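Galactose-binding lectin (Arachis hypogaea, PDB 6VAV) binds carbohydrates as a D-galactose-specific legume lectin, a homotetramer in which each subunit carries calcium and manganese. Local coordinates at residues Q33-N38 with F206-S211; D78-D83 with D123-S128; D83-F88 with Q216-R221. All coordinates share one frame; numbering follows the deposited sequence.

Interaction 1 of 3, residues Q33-N38 with F206-S211; sequences QLTNLN and FSASGS. With QTY (N-[[1-[(3S,3aR,6S,6aR)-6-[4-[[[4-[[(2R,3R,4S,5R,6R)-6-(hydroxymethyl)-3,4,5-tris(oxidanyl)oxan-2-yl]amino]-4-oxidanylidene-butanoyl]amino]methyl]-1,2,3-triazol-1-yl]-2,3,3a,5,6,6a-hexahydrofuro[3,2-b]furan-3-yl]-1,2,3-triazol-4-yl]methyl]-N'-[(2R,3R,4S,5R,6R)-6-(hydroxymethyl)-3,4,5-tris(oxidanyl)oxan-2-yl]butanediamide), chain E.
Leu34 and Thr35 make a buried, apolar contact with Phe206 and Ala208. They lie at the start of the loop that leaves strand 32-33 and rest on the inner side of strand 201-209, in the seven-stranded sheet. No hydrogen bond links the two segments, and the fit is made by Leu34 and the Thr35 methyl against Ala208 and the backbone of 206-209. The backbone sets Leu34 CB 3.7 Å from Ala208 CB, and CG, anti to the carbonyl carbon (chi1 -73°), carries CD1 to 3.8 Å from that same methyl. Its other methyl, CD2, stands 4.0 Å from Phe206 O, while the Phe206 ring leads away to meet Phe69 and Trp223 edge-to-face. Thr35 divides its two branches. CG2 reaches down to the backbone, 3.5 Å from Ala208 O and 3.6 Å from Ser209 CA, whereas OG1 is hydrogen-bonded to His218 ND1. Ser207 and Ser209 point their CB atoms to the other side of the strand, where their hydroxyls bond to Leu106 O and Gly103 O. Past the strand, Ser211 OG comes within 2.7 Å of ligand O4. This is the inter-sheet packing of the legume lectin fold, a beta sandwich of the concanavalin A type.

Interaction 2 of 3, residues D78-D83 with D123-S128; sequences DYDPAD and DTYSNS. With CA (calcium ion), chain G; MN (manganese (II) ion), chain F; QTY (N-[[1-[(3S,3aR,6S,6aR)-6-[4-[[[4-[[(2R,3R,4S,5R,6R)-6-(hydroxymethyl)-3,4,5-tris(oxidanyl)oxan-2-yl]amino]-4-oxidanylidene-butanoyl]amino]methyl]-1,2,3-triazol-1-yl]-2,3,3a,5,6,6a-hexahydrofuro[3,2-b]furan-3-yl]-1,2,3-triazol-4-yl]methyl]-N'-[(2R,3R,4S,5R,6R)-6-(hydroxymethyl)-3,4,5-tris(oxidanyl)oxan-2-yl]butanediamide), chain E.
Asp83 and Tyr125 set two walls of a galactose pocket built in the legume lectin manner, with a cis peptide between Ala82 and Asp83 and a metal-binding loop behind it. The Asp83 carboxylate takes two sugar hydroxyls: O4 donates to OD1 and O3 to OD2. Tyr125 offers the face of its ring, with sugar C4 lying 3.6 Å above the plane over the centre; CG swung away from the backbone N (chi1 -177°) carries the ring there. Its CB packs 3.8 Å from Ala82 CB and 3.5 Å from Asp83 OD2. At the sugar's hydroxymethyl arm Asp80 OD2 accepts a bond from ligand O6. Behind the sugar the loop 123-128 wraps the calcium ion: Asp123 gives both carboxylate oxygens, Tyr125 its backbone O and Asn127 its OD1. Asp123 OD2 also binds manganese, while OD1 accepts from Tyr125 N in an Asx turn. One calcium water donates to both Asp83 O and OD2, so Asp83 lies in the metal's second shell and is probably steadied by it. Between the backbones, Thr124 N meets Asp83 O almost straight (171°) but well above the carbonyl plane. Thr124 OG1 is hydrogen-bonded to Gln216 OE1; a bond to Pro81 O, at 3.1 Å, is unsettled. Asn127 spans metal and ligand: OD1 is 2.4 Å from the calcium ion, and ND2, also hydrogen-bonded to Glu129 OE2, donates to ligand O3 at 2.9 Å.

Interaction 3 of 3, residues D83-F88 with Q216-R221; sequences DGIIFF and QIHLIR. With QTY (N-[[1-[(3S,3aR,6S,6aR)-6-[4-[[[4-[[(2R,3R,4S,5R,6R)-6-(hydroxymethyl)-3,4,5-tris(oxidanyl)oxan-2-yl]amino]-4-oxidanylidene-butanoyl]amino]methyl]-1,2,3-triazol-1-yl]-2,3,3a,5,6,6a-hexahydrofuro[3,2-b]furan-3-yl]-1,2,3-triazol-4-yl]methyl]-N'-[(2R,3R,4S,5R,6R)-6-(hydroxymethyl)-3,4,5-tris(oxidanyl)oxan-2-yl]butanediamide), chain E.
His218 meets Gly84 and Ile85 where strands 84-88 and 216-221, members of different sheets, face one another 7.8 Å apart with their directions only 29° from parallel. The close part lies at the imidazole. Gly84 N donates to His218 NE2 at 3.1 Å, at an angle of 145° and tilted out of the ring plane. Glycine suits this spot, since at these backbone angles a side chain would press on the carbonyl oxygen of Asp83. Gln216 CG, between the backbone N and the carbonyl carbon (chi1 69°), lies over one face of the imidazole, offset toward its rim, and the extended chain beyond takes OE1 toward Gly84 N, though its stronger partner is Thr124. Ile85 runs alongside the ring, pointing the other way, its CG1 3.7 Å from His218 CD2 and its CD1 4.2 Å from Leu219 O. Then the contact thins: a single methyl pair, Ile85 CG2 and Ile220 CD1 at 3.9 Å, ends it, and from Ile86 onward strand 84-88 no longer touches the other segment. At the opposite end Asp83 points away into the sugar pocket. The weak approach of NE2 to Gln216 OE1 would need a proton on that nitrogen, whereas the bond from Gly84 N needs it bare. Both cannot hold at once, and the better geometry of the second suggests a neutral ring protonated at ND1, the atom hydrogen-bonded to Thr35 OG1.

Followed from the N terminus, 33-38 comes first and closes its long loop only at 206-211, as interaction 1. Inside that loop, interaction 2 joins 78-83 to 123-128 and is fully nested. Interaction 3 starts at Asp83, the residue it shares with interaction 2, and ends at 216-221, beyond both other contacts, so it crosses each of them. Backbone bonds stitch the three together: Ser209 O with Asp83 N, Ser207 O with Ile86 N and Leu34 N with His218 O. Interactions 1 and 3 tie the two sheets of the sandwich, and interaction 2 fastens the metal-binding loop to the sugar-binding one at their rim.

Interaction 1 of 3, residues Q33-N38 with F206-S211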
loop_
_atom_site.group_PDB
_atom_site.type_symbol
_atom_site.label_atom_id
_atom_site.label_comp_id
_atom_site.label_asym_id
_atom_site.label_seq_id
_atom_site.Cartn_x
_atom_site.Cartn_y
_atom_site.Cartn_z
ATOM N N GLN A 33 20.125 -11.708 11.785
ATOM C CA GLN A 33 20.510 -12.750 12.737
ATOM C C GLN A 33 20.658 -12.031 14.073
ATOM O O GLN A 33 21.466 -11.107 14.191
ATOM C CB GLN A 33 21.775 -13.499 12.310
ATOM C CG GLN A 33 22.102 -14.651 13.262
ATOM C CD GLN A 33 23.386 -15.365 12.933
ATOM O OE1 GLN A 33 24.309 -15.431 13.762
ATOM N NE2 GLN A 33 23.449 -15.964 11.750
ATOM N N LEU A 34 19.842 -12.407 15.051
ATOM C CA LEU A 34 19.758 -11.682 16.312
ATOM C C LEU A 34 20.848 -12.050 17.339
ATOM O O LEU A 34 21.285 -11.160 18.069
ATOM C CB LEU A 34 18.361 -11.830 16.928
ATOM C CG LEU A 34 17.208 -11.056 16.262
ATOM C CD1 LEU A 34 15.828 -11.501 16.836
ATOM C CD2 LEU A 34 17.337 -9.547 16.473
ATOM N N THR A 35 21.295 -13.305 17.415
ATOM C CA THR A 35 22.349 -13.613 18.406
ATOM C C THR A 35 23.669 -14.049 17.755
ATOM O O THR A 35 23.708 -14.507 16.608
ATOM C CB THR A 35 21.902 -14.652 19.439
ATOM O OG1 THR A 35 21.479 -15.839 18.773
ATOM C CG2 THR A 35 20.821 -14.125 20.371
ATOM N N ASN A 36 24.752 -13.866 18.514
ATOM C CA ASN A 36 26.122 -14.253 18.151
ATOM C C ASN A 36 26.377 -15.645 18.730
ATOM O O ASN A 36 26.408 -15.804 19.955
ATOM C CB ASN A 36 27.122 -13.221 18.688
ATOM C CG ASN A 36 28.573 -13.454 18.303
ATOM O OD1 ASN A 36 29.051 -14.588 18.164
ATOM N ND2 ASN A 36 29.323 -12.377 18.202
ATOM N N LEU A 37 26.527 -16.653 17.843
ATOM C CA LEU A 37 26.703 -18.065 18.199
ATOM C C LEU A 37 27.992 -18.359 19.020
ATOM O O LEU A 37 28.055 -19.401 19.657
ATOM C CB LEU A 37 26.719 -18.944 16.934
ATOM C CG LEU A 37 25.396 -19.298 16.167
ATOM C CD1 LEU A 37 24.092 -18.927 16.923
ATOM C CD2 LEU A 37 25.419 -18.802 14.781
ATOM N N ASN A 38 28.993 -17.459 18.992
ATOM C CA ASN A 38 30.266 -17.635 19.708
ATOM C C ASN A 38 30.356 -16.800 21.014
ATOM O O ASN A 38 31.387 -16.818 21.664
ATOM C CB ASN A 38 31.426 -17.296 18.766
ATOM C CG ASN A 38 31.512 -18.280 17.626
ATOM O OD1 ASN A 38 31.908 -19.433 17.803
ATOM N ND2 ASN A 38 31.041 -17.885 16.457
ATOM N N PHE A 206 12.091 -6.790 17.732
ATOM C CA PHE A 206 12.376 -8.185 18.015
ATOM C C PHE A 206 13.640 -8.305 18.856
ATOM O O PHE A 206 14.598 -7.568 18.651
ATOM C CB PHE A 206 12.562 -8.994 16.711
ATOM C CG PHE A 206 11.361 -8.966 15.809
ATOM C CD1 PHE A 206 10.301 -9.844 16.008
ATOM C CD2 PHE A 206 11.272 -8.032 14.775
ATOM C CE1 PHE A 206 9.174 -9.802 15.174
ATOM C CE2 PHE A 206 10.136 -7.977 13.954
ATOM C CZ PHE A 206 9.100 -8.861 14.159
ATOM N N SER A 207 13.617 -9.225 19.798
ATOM C CA SER A 207 14.773 -9.527 20.653
ATOM C C SER A 207 14.943 -11.035 20.762
ATOM O O SER A 207 13.975 -11.768 20.647
ATOM C CB SER A 207 14.585 -8.901 22.034
ATOM O OG SER A 207 15.718 -9.156 22.858
ATOM N N ALA A 208 16.183 -11.495 20.917
ATOM C CA ALA A 208 16.527 -12.904 21.130
ATOM C C ALA A 208 17.763 -12.979 21.978
ATOM O O ALA A 208 18.570 -12.049 21.982
ATOM C CB ALA A 208 16.754 -13.618 19.804
ATOM N N SER A 209 17.925 -14.088 22.695
ATOM C CA SER A 209 19.087 -14.256 23.552
ATOM C C SER A 209 19.498 -15.724 23.670
ATOM O O SER A 209 18.776 -16.636 23.257
ATOM C CB SER A 209 18.808 -13.669 24.932
ATOM O OG SER A 209 17.660 -14.271 25.499
ATOM N N GLY A 210 20.686 -15.915 24.223
ATOM C CA GLY A 210 21.263 -17.218 24.501
ATOM C C GLY A 210 22.019 -17.163 25.809
ATOM O O GLY A 210 22.079 -16.109 26.448
ATOM N N SER A 211 22.548 -18.303 26.238
ATOM C CA SER A 211 23.356 -18.398 27.446
ATOM C C SER A 211 24.706 -19.081 27.113
ATOM O O SER A 211 25.095 -19.159 25.938
ATOM C CB SER A 211 22.584 -19.163 28.520
ATOM O OG SER A 211 22.434 -20.496 28.063
HETATM C C1 QTY E . 20.476 -21.850 31.414
HETATM N N1 QTY E . 21.573 -21.543 32.286
HETATM C C2 QTY E . 19.714 -20.589 31.023
HETATM N N2 QTY E . 25.564 -24.208 32.606
HETATM O O2 QTY E . 19.222 -19.962 32.198
HETATM C C3 QTY E . 18.567 -20.960 30.098
HETATM N N3 QTY E . 24.934 -26.820 29.315
HETATM O O3 QTY E . 17.823 -19.799 29.733
HETATM C C4 QTY E . 19.078 -21.711 28.868
HETATM N N4 QTY E . 26.234 -27.170 29.232
HETATM O O4 QTY E . 19.803 -20.852 27.993
HETATM C C5 QTY E . 19.974 -22.873 29.293
HETATM N N5 QTY E . 26.900 -26.322 29.977
HETATM O O5 QTY E . 20.988 -22.495 30.241
HETATM C C6 QTY E . 20.567 -23.802 28.251
HETATM N N6 QTY E . 24.292 -32.189 27.992
HETATM O O6 QTY E . 20.873 -25.089 28.767
HETATM C C7 QTY E . 22.069 -22.430 33.162
HETATM N N7 QTY E . 24.247 -32.305 29.339
HETATM O O7 QTY E . 21.629 -23.574 33.267
HETATM C C8 QTY E . 23.176 -21.928 34.062
HETATM N N8 QTY E . 24.354 -33.584 29.609
HETATM C C9 QTY E . 24.324 -22.909 34.202
HETATM C C10 QTY E . 25.154 -22.993 32.944
HETATM O O10 QTY E . 25.420 -21.991 32.281
HETATM C C11 QTY E . 26.495 -24.407 31.516
HETATM C C12 QTY E . 26.032 -25.457 30.563
HETATM C C13 QTY E . 24.775 -25.767 30.129
HETATM C C14 QTY E . 23.928 -27.520 28.502
HETATM C C15 QTY E . 24.371 -27.562 27.041
HETATM O O15 QTY E . 25.102 -28.796 26.881
HETATM C C16 QTY E . 24.811 -29.697 27.958
HETATM C C17 QTY E . 24.092 -30.893 27.336
HETATM C C18 QTY E . 22.623 -30.482 27.402
HETATM C C19 QTY E . 23.783 -29.002 28.838
HETATM O O19 QTY E . 22.500 -29.515 28.464
HETATM C C20 QTY E . 24.447 -33.394 27.420
HETATM C C21 QTY E . 24.468 -34.287 28.453
#

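Interaction 2 of 3, residues D78-D83 with D123-S128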
loop_
_atom_site.group_PDB
_atom_site.type_symbol
_atom_site.label_atom_id
_atom_site.label_comp_id
_atom_site.label_asym_id
_atom_site.label_seq_id
_atom_site.Cartn_x
_atom_site.Cartn_y
_atom_site.Cartn_z
ATOM N N ASP A 78 26.013 -29.272 19.381
ATOM C CA ASP A 78 26.390 -29.342 20.807
ATOM C C ASP A 78 25.585 -28.453 21.755
ATOM O O ASP A 78 25.288 -28.921 22.840
ATOM C CB ASP A 78 27.877 -29.031 21.026
ATOM C CG ASP A 78 28.835 -29.794 20.128
ATOM O OD1 ASP A 78 28.783 -31.041 20.127
ATOM O OD2 ASP A 78 29.650 -29.145 19.452
ATOM N N TYR A 79 25.259 -27.193 21.398
ATOM C CA TYR A 79 24.523 -26.304 22.304
ATOM C C TYR A 79 23.017 -26.647 22.368
ATOM O O TYR A 79 22.449 -27.206 21.424
ATOM C CB TYR A 79 24.702 -24.826 21.912
ATOM C CG TYR A 79 26.127 -24.323 21.953
ATOM C CD1 TYR A 79 26.708 -23.893 23.146
ATOM C CD2 TYR A 79 26.888 -24.232 20.788
ATOM C CE1 TYR A 79 28.035 -23.443 23.190
ATOM C CE2 TYR A 79 28.205 -23.761 20.816
ATOM C CZ TYR A 79 28.775 -23.368 22.019
ATOM O OH TYR A 79 30.065 -22.868 22.025
ATOM N N ASP A 80 22.392 -26.334 23.498
ATOM C CA ASP A 80 20.940 -26.491 23.685
ATOM C C ASP A 80 20.238 -25.469 22.816
ATOM O O ASP A 80 20.649 -24.307 22.854
ATOM C CB ASP A 80 20.560 -26.287 25.154
ATOM C CG ASP A 80 20.693 -27.512 26.023
ATOM O OD1 ASP A 80 20.630 -28.632 25.483
ATOM O OD2 ASP A 80 20.776 -27.353 27.249
ATOM N N PRO A 81 19.245 -25.864 21.975
ATOM C CA PRO A 81 18.549 -24.859 21.131
ATOM C C PRO A 81 17.721 -23.922 22.010
ATOM O O PRO A 81 16.612 -24.255 22.420
ATOM C CB PRO A 81 17.687 -25.704 20.174
ATOM C CG PRO A 81 18.081 -27.154 20.425
ATOM C CD PRO A 81 18.656 -27.207 21.811
ATOM N N ALA A 82 18.301 -22.769 22.336
ATOM C CA ALA A 82 17.732 -21.807 23.275
ATOM C C ALA A 82 18.225 -20.370 22.927
ATOM O O ALA A 82 19.225 -20.256 22.221
ATOM C CB ALA A 82 18.144 -22.194 24.713
ATOM N N ASP A 83 17.522 -19.277 23.364
ATOM C CA ASP A 83 16.346 -19.311 24.240
ATOM C C ASP A 83 15.021 -18.929 23.555
ATOM O O ASP A 83 13.962 -19.145 24.144
ATOM C CB ASP A 83 16.576 -18.406 25.439
ATOM C CG ASP A 83 17.363 -19.121 26.508
ATOM O OD1 ASP A 83 18.618 -19.082 26.448
ATOM O OD2 ASP A 83 16.732 -19.787 27.358
ATOM N N ASP A 123 9.146 -19.072 22.820
ATOM C CA ASP A 123 10.043 -19.593 23.828
ATOM C C ASP A 123 10.391 -21.081 23.642
ATOM O O ASP A 123 9.507 -21.935 23.659
ATOM C CB ASP A 123 9.392 -19.343 25.181
ATOM C CG ASP A 123 10.356 -19.460 26.343
ATOM O OD1 ASP A 123 11.481 -19.999 26.137
ATOM O OD2 ASP A 123 10.011 -18.982 27.440
ATOM N N THR A 124 11.712 -21.373 23.496
ATOM C CA THR A 124 12.210 -22.721 23.183
ATOM C C THR A 124 12.996 -23.396 24.326
ATOM O O THR A 124 13.622 -24.443 24.096
ATOM C CB THR A 124 13.049 -22.684 21.885
ATOM O OG1 THR A 124 14.338 -22.124 22.119
ATOM C CG2 THR A 124 12.358 -21.917 20.754
ATOM N N TYR A 125 12.921 -22.854 25.556
ATOM C CA TYR A 125 13.609 -23.420 26.731
ATOM C C TYR A 125 12.785 -23.156 27.979
ATOM O O TYR A 125 12.425 -22.006 28.245
ATOM C CB TYR A 125 15.058 -22.869 26.893
ATOM C CG TYR A 125 15.787 -23.517 28.056
ATOM C CD1 TYR A 125 15.631 -23.039 29.356
ATOM C CD2 TYR A 125 16.543 -24.670 27.872
ATOM C CE1 TYR A 125 16.216 -23.687 30.438
ATOM C CE2 TYR A 125 17.168 -25.303 28.944
ATOM C CZ TYR A 125 17.006 -24.802 30.225
ATOM O OH TYR A 125 17.596 -25.414 31.296
ATOM N N SER A 126 12.514 -24.220 28.766
ATOM C CA SER A 126 11.714 -24.077 29.980
ATOM C C SER A 126 12.548 -23.594 31.180
ATOM O O SER A 126 13.322 -24.367 31.746
ATOM C CB SER A 126 10.998 -25.381 30.315
ATOM O OG SER A 126 10.080 -25.188 31.372
ATOM N N ASN A 127 12.396 -22.304 31.534
ATOM C CA ASN A 127 13.018 -21.640 32.688
ATOM C C ASN A 127 12.048 -21.704 33.874
ATOM O O ASN A 127 11.047 -20.970 33.892
ATOM C CB ASN A 127 13.361 -20.169 32.371
ATOM C CG ASN A 127 14.365 -19.981 31.287
ATOM O OD1 ASN A 127 14.024 -19.973 30.118
ATOM N ND2 ASN A 127 15.643 -19.789 31.652
ATOM N N SER A 128 12.325 -22.592 34.844
ATOM C CA SER A 128 11.483 -22.763 36.034
ATOM C C SER A 128 11.420 -21.465 36.842
ATOM O O SER A 128 10.373 -21.181 37.433
ATOM C CB SER A 128 11.986 -23.917 36.904
ATOM O OG SER A 128 13.345 -23.706 37.254
HETATM CA CA CA G . 12.217 -19.752 28.517
HETATM MN MN MN F . 8.271 -18.627 28.390
HETATM C C1 QTY E . 20.476 -21.850 31.414
HETATM N N1 QTY E . 21.573 -21.543 32.286
HETATM C C2 QTY E . 19.714 -20.589 31.023
HETATM N N2 QTY E . 25.564 -24.208 32.606
HETATM O O2 QTY E . 19.222 -19.962 32.198
HETATM C C3 QTY E . 18.567 -20.960 30.098
HETATM N N3 QTY E . 24.934 -26.820 29.315
HETATM O O3 QTY E . 17.823 -19.799 29.733
HETATM C C4 QTY E . 19.078 -21.711 28.868
HETATM N N4 QTY E . 26.234 -27.170 29.232
HETATM O O4 QTY E . 19.803 -20.852 27.993
HETATM C C5 QTY E . 19.974 -22.873 29.293
HETATM N N5 QTY E . 26.900 -26.322 29.977
HETATM O O5 QTY E . 20.988 -22.495 30.241
HETATM C C6 QTY E . 20.567 -23.802 28.251
HETATM N N6 QTY E . 24.292 -32.189 27.992
HETATM O O6 QTY E . 20.873 -25.089 28.767
HETATM C C7 QTY E . 22.069 -22.430 33.162
HETATM N N7 QTY E . 24.247 -32.305 29.339
HETATM O O7 QTY E . 21.629 -23.574 33.267
HETATM C C8 QTY E . 23.176 -21.928 34.062
HETATM N N8 QTY E . 24.354 -33.584 29.609
HETATM C C9 QTY E . 24.324 -22.909 34.202
HETATM C C10 QTY E . 25.154 -22.993 32.944
HETATM O O10 QTY E . 25.420 -21.991 32.281
HETATM C C11 QTY E . 26.495 -24.407 31.516
HETATM C C12 QTY E . 26.032 -25.457 30.563
HETATM C C13 QTY E . 24.775 -25.767 30.129
HETATM C C14 QTY E . 23.928 -27.520 28.502
HETATM C C15 QTY E . 24.371 -27.562 27.041
HETATM O O15 QTY E . 25.102 -28.796 26.881
HETATM C C16 QTY E . 24.811 -29.697 27.958
HETATM C C17 QTY E . 24.092 -30.893 27.336
HETATM C C18 QTY E . 22.623 -30.482 27.402
HETATM C C19 QTY E . 23.783 -29.002 28.838
HETATM O O19 QTY E . 22.500 -29.515 28.464
HETATM C C20 QTY E . 24.447 -33.394 27.420
HETATM C C21 QTY E . 24.468 -34.287 28.453
HETATM O O HOH W 1 13.874 -19.240 27.211
HETATM O O HOH W 2 6.418 -18.122 29.351
HETATM O O HOH W 3 9.175 -16.601 29.295
HETATM O O HOH W 4 12.057 -17.672 29.218
#

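Interaction 3 of 3, residues D83-F88 with Q216-R221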
loop_
_atom_site.group_PDB
_atom_site.type_symbol
_atom_site.label_atom_id
_atom_site.label_comp_id
_atom_site.label_asym_id
_atom_site.label_seq_id
_atom_site.Cartn_x
_atom_site.Cartn_y
_atom_site.Cartn_z
ATOM N N ASP A 83 17.522 -19.277 23.364
ATOM C CA ASP A 83 16.346 -19.311 24.240
ATOM C C ASP A 83 15.021 -18.929 23.555
ATOM O O ASP A 83 13.962 -19.145 24.144
ATOM C CB ASP A 83 16.576 -18.406 25.439
ATOM C CG ASP A 83 17.363 -19.121 26.508
ATOM O OD1 ASP A 83 18.618 -19.082 26.448
ATOM O OD2 ASP A 83 16.732 -19.787 27.358
ATOM N N GLY A 84 15.102 -18.379 22.347
ATOM C CA GLY A 84 13.915 -17.971 21.601
ATOM C C GLY A 84 13.894 -16.517 21.195
ATOM O O GLY A 84 14.857 -15.780 21.423
ATOM N N ILE A 85 12.770 -16.105 20.600
ATOM C CA ILE A 85 12.551 -14.759 20.063
ATOM C C ILE A 85 11.302 -14.124 20.718
ATOM O O ILE A 85 10.302 -14.809 20.928
ATOM C CB ILE A 85 12.368 -14.836 18.506
ATOM C CG1 ILE A 85 13.587 -15.472 17.785
ATOM C CG2 ILE A 85 12.001 -13.460 17.890
ATOM C CD1 ILE A 85 13.374 -15.847 16.306
ATOM N N ILE A 86 11.352 -12.809 20.982
ATOM C CA ILE A 86 10.216 -12.049 21.466
ATOM C C ILE A 86 9.949 -10.838 20.520
ATOM O O ILE A 86 10.863 -10.082 20.194
ATOM C CB ILE A 86 10.317 -11.622 22.954
ATOM C CG1 ILE A 86 8.946 -10.987 23.436
ATOM C CG2 ILE A 86 11.553 -10.736 23.247
ATOM C CD1 ILE A 86 8.795 -10.700 24.952
ATOM N N PHE A 87 8.695 -10.714 20.052
ATOM C CA PHE A 87 8.195 -9.548 19.314
ATOM C C PHE A 87 7.721 -8.612 20.403
ATOM O O PHE A 87 6.854 -9.004 21.189
ATOM C CB PHE A 87 7.079 -9.915 18.316
ATOM C CG PHE A 87 6.281 -8.708 17.850
ATOM C CD1 PHE A 87 6.876 -7.710 17.084
ATOM C CD2 PHE A 87 4.951 -8.548 18.226
ATOM C CE1 PHE A 87 6.136 -6.585 16.661
ATOM C CE2 PHE A 87 4.213 -7.425 17.804
ATOM C CZ PHE A 87 4.811 -6.452 17.028
ATOM N N PHE A 88 8.338 -7.429 20.536
ATOM C CA PHE A 88 7.984 -6.609 21.698
ATOM C C PHE A 88 7.701 -5.141 21.370
ATOM O O PHE A 88 8.009 -4.650 20.295
ATOM C CB PHE A 88 9.085 -6.704 22.785
ATOM C CG PHE A 88 10.383 -5.987 22.490
ATOM C CD1 PHE A 88 11.312 -6.525 21.600
ATOM C CD2 PHE A 88 10.738 -4.847 23.200
ATOM C CE1 PHE A 88 12.526 -5.869 21.337
ATOM C CE2 PHE A 88 11.976 -4.214 22.973
ATOM C CZ PHE A 88 12.855 -4.732 22.042
ATOM N N GLN A 216 21.335 -20.919 19.637
ATOM C CA GLN A 216 20.712 -21.314 18.373
ATOM C C GLN A 216 20.697 -20.136 17.433
ATOM O O GLN A 216 20.863 -18.991 17.864
ATOM C CB GLN A 216 19.289 -21.893 18.578
ATOM C CG GLN A 216 18.251 -20.869 19.032
ATOM C CD GLN A 216 16.954 -21.448 19.534
ATOM O OE1 GLN A 216 16.206 -20.800 20.281
ATOM N NE2 GLN A 216 16.643 -22.671 19.132
ATOM N N ILE A 217 20.495 -20.414 16.144
ATOM C CA ILE A 217 20.359 -19.382 15.130
ATOM C C ILE A 217 18.927 -18.781 15.281
ATOM O O ILE A 217 17.952 -19.546 15.312
ATOM C CB ILE A 217 20.617 -19.964 13.715
ATOM C CG1 ILE A 217 22.078 -20.473 13.574
ATOM C CG2 ILE A 217 20.317 -18.922 12.644
ATOM C CD1 ILE A 217 22.289 -21.515 12.453
ATOM N N HIS A 218 18.832 -17.446 15.479
ATOM C CA HIS A 218 17.551 -16.694 15.593
ATOM C C HIS A 218 17.496 -15.722 14.434
ATOM O O HIS A 218 18.289 -14.766 14.401
ATOM C CB HIS A 218 17.431 -15.933 16.932
ATOM C CG HIS A 218 17.528 -16.745 18.189
ATOM N ND1 HIS A 218 18.702 -16.770 18.945
ATOM C CD2 HIS A 218 16.573 -17.442 18.847
ATOM C CE1 HIS A 218 18.420 -17.495 20.014
ATOM N NE2 HIS A 218 17.151 -17.921 20.000
ATOM N N LEU A 219 16.603 -15.983 13.452
ATOM C CA LEU A 219 16.515 -15.167 12.247
ATOM C C LEU A 219 15.169 -14.451 12.076
ATOM O O LEU A 219 14.131 -15.068 12.265
ATOM C CB LEU A 219 16.744 -16.034 10.986
ATOM C CG LEU A 219 18.086 -16.791 10.869
ATOM C CD1 LEU A 219 18.022 -17.809 9.758
ATOM C CD2 LEU A 219 19.251 -15.843 10.660
ATOM N N ILE A 220 15.209 -13.173 11.685
ATOM C CA ILE A 220 14.031 -12.395 11.297
ATOM C C ILE A 220 14.127 -12.262 9.769
ATOM O O ILE A 220 15.112 -11.705 9.261
ATOM C CB ILE A 220 13.837 -11.027 12.025
ATOM C CG1 ILE A 220 13.891 -11.153 13.578
ATOM C CG2 ILE A 220 12.539 -10.324 11.547
ATOM C CD1 ILE A 220 12.887 -12.108 14.315
ATOM N N ARG A 221 13.140 -12.813 9.055
ATOM C CA ARG A 221 13.124 -12.863 7.594
ATOM C C ARG A 221 12.341 -11.725 6.929
ATOM O O ARG A 221 12.764 -11.221 5.884
ATOM C CB ARG A 221 12.570 -14.214 7.131
ATOM C CG ARG A 221 13.495 -15.402 7.466
ATOM C CD ARG A 221 12.869 -16.754 7.159
ATOM N NE ARG A 221 12.390 -16.859 5.774
ATOM C CZ ARG A 221 13.136 -17.231 4.734
ATOM N NH1 ARG A 221 14.415 -17.546 4.904
ATOM N NH2 ARG A 221 12.607 -17.289 3.518
HETATM C C1 QTY E . 20.476 -21.850 31.414
HETATM N N1 QTY E . 21.573 -21.543 32.286
HETATM C C2 QTY E . 19.714 -20.589 31.023
HETATM N N2 QTY E . 25.564 -24.208 32.606
HETATM O O2 QTY E . 19.222 -19.962 32.198
HETATM C C3 QTY E . 18.567 -20.960 30.098
HETATM N N3 QTY E . 24.934 -26.820 29.315
HETATM O O3 QTY E . 17.823 -19.799 29.733
HETATM C C4 QTY E . 19.078 -21.711 28.868
HETATM N N4 QTY E . 26.234 -27.170 29.232
HETATM O O4 QTY E . 19.803 -20.852 27.993
HETATM C C5 QTY E . 19.974 -22.873 29.293
HETATM N N5 QTY E . 26.900 -26.322 29.977
HETATM O O5 QTY E . 20.988 -22.495 30.241
HETATM C C6 QTY E . 20.567 -23.802 28.251
HETATM N N6 QTY E . 24.292 -32.189 27.992
HETATM O O6 QTY E . 20.873 -25.089 28.767
HETATM C C7 QTY E . 22.069 -22.430 33.162
HETATM N N7 QTY E . 24.247 -32.305 29.339
HETATM O O7 QTY E . 21.629 -23.574 33.267
HETATM C C8 QTY E . 23.176 -21.928 34.062
HETATM N N8 QTY E . 24.354 -33.584 29.609
HETATM C C9 QTY E . 24.324 -22.909 34.202
HETATM C C10 QTY E . 25.154 -22.993 32.944
HETATM O O10 QTY E . 25.420 -21.991 32.281
HETATM C C11 QTY E . 26.495 -24.407 31.516
HETATM C C12 QTY E . 26.032 -25.457 30.563
HETATM C C13 QTY E . 24.775 -25.767 30.129
HETATM C C14 QTY E . 23.928 -27.520 28.502
HETATM C C15 QTY E . 24.371 -27.562 27.041
HETATM O O15 QTY E . 25.102 -28.796 26.881
HETATM C C16 QTY E . 24.811 -29.697 27.958
HETATM C C17 QTY E . 24.092 -30.893 27.336
HETATM C C18 QTY E . 22.623 -30.482 27.402
HETATM C C19 QTY E . 23.783 -29.002 28.838
HETATM O O19 QTY E . 22.500 -29.515 28.464
HETATM C C20 QTY E . 24.447 -33.394 27.420
HETATM C C21 QTY E . 24.468 -34.287 28.453
#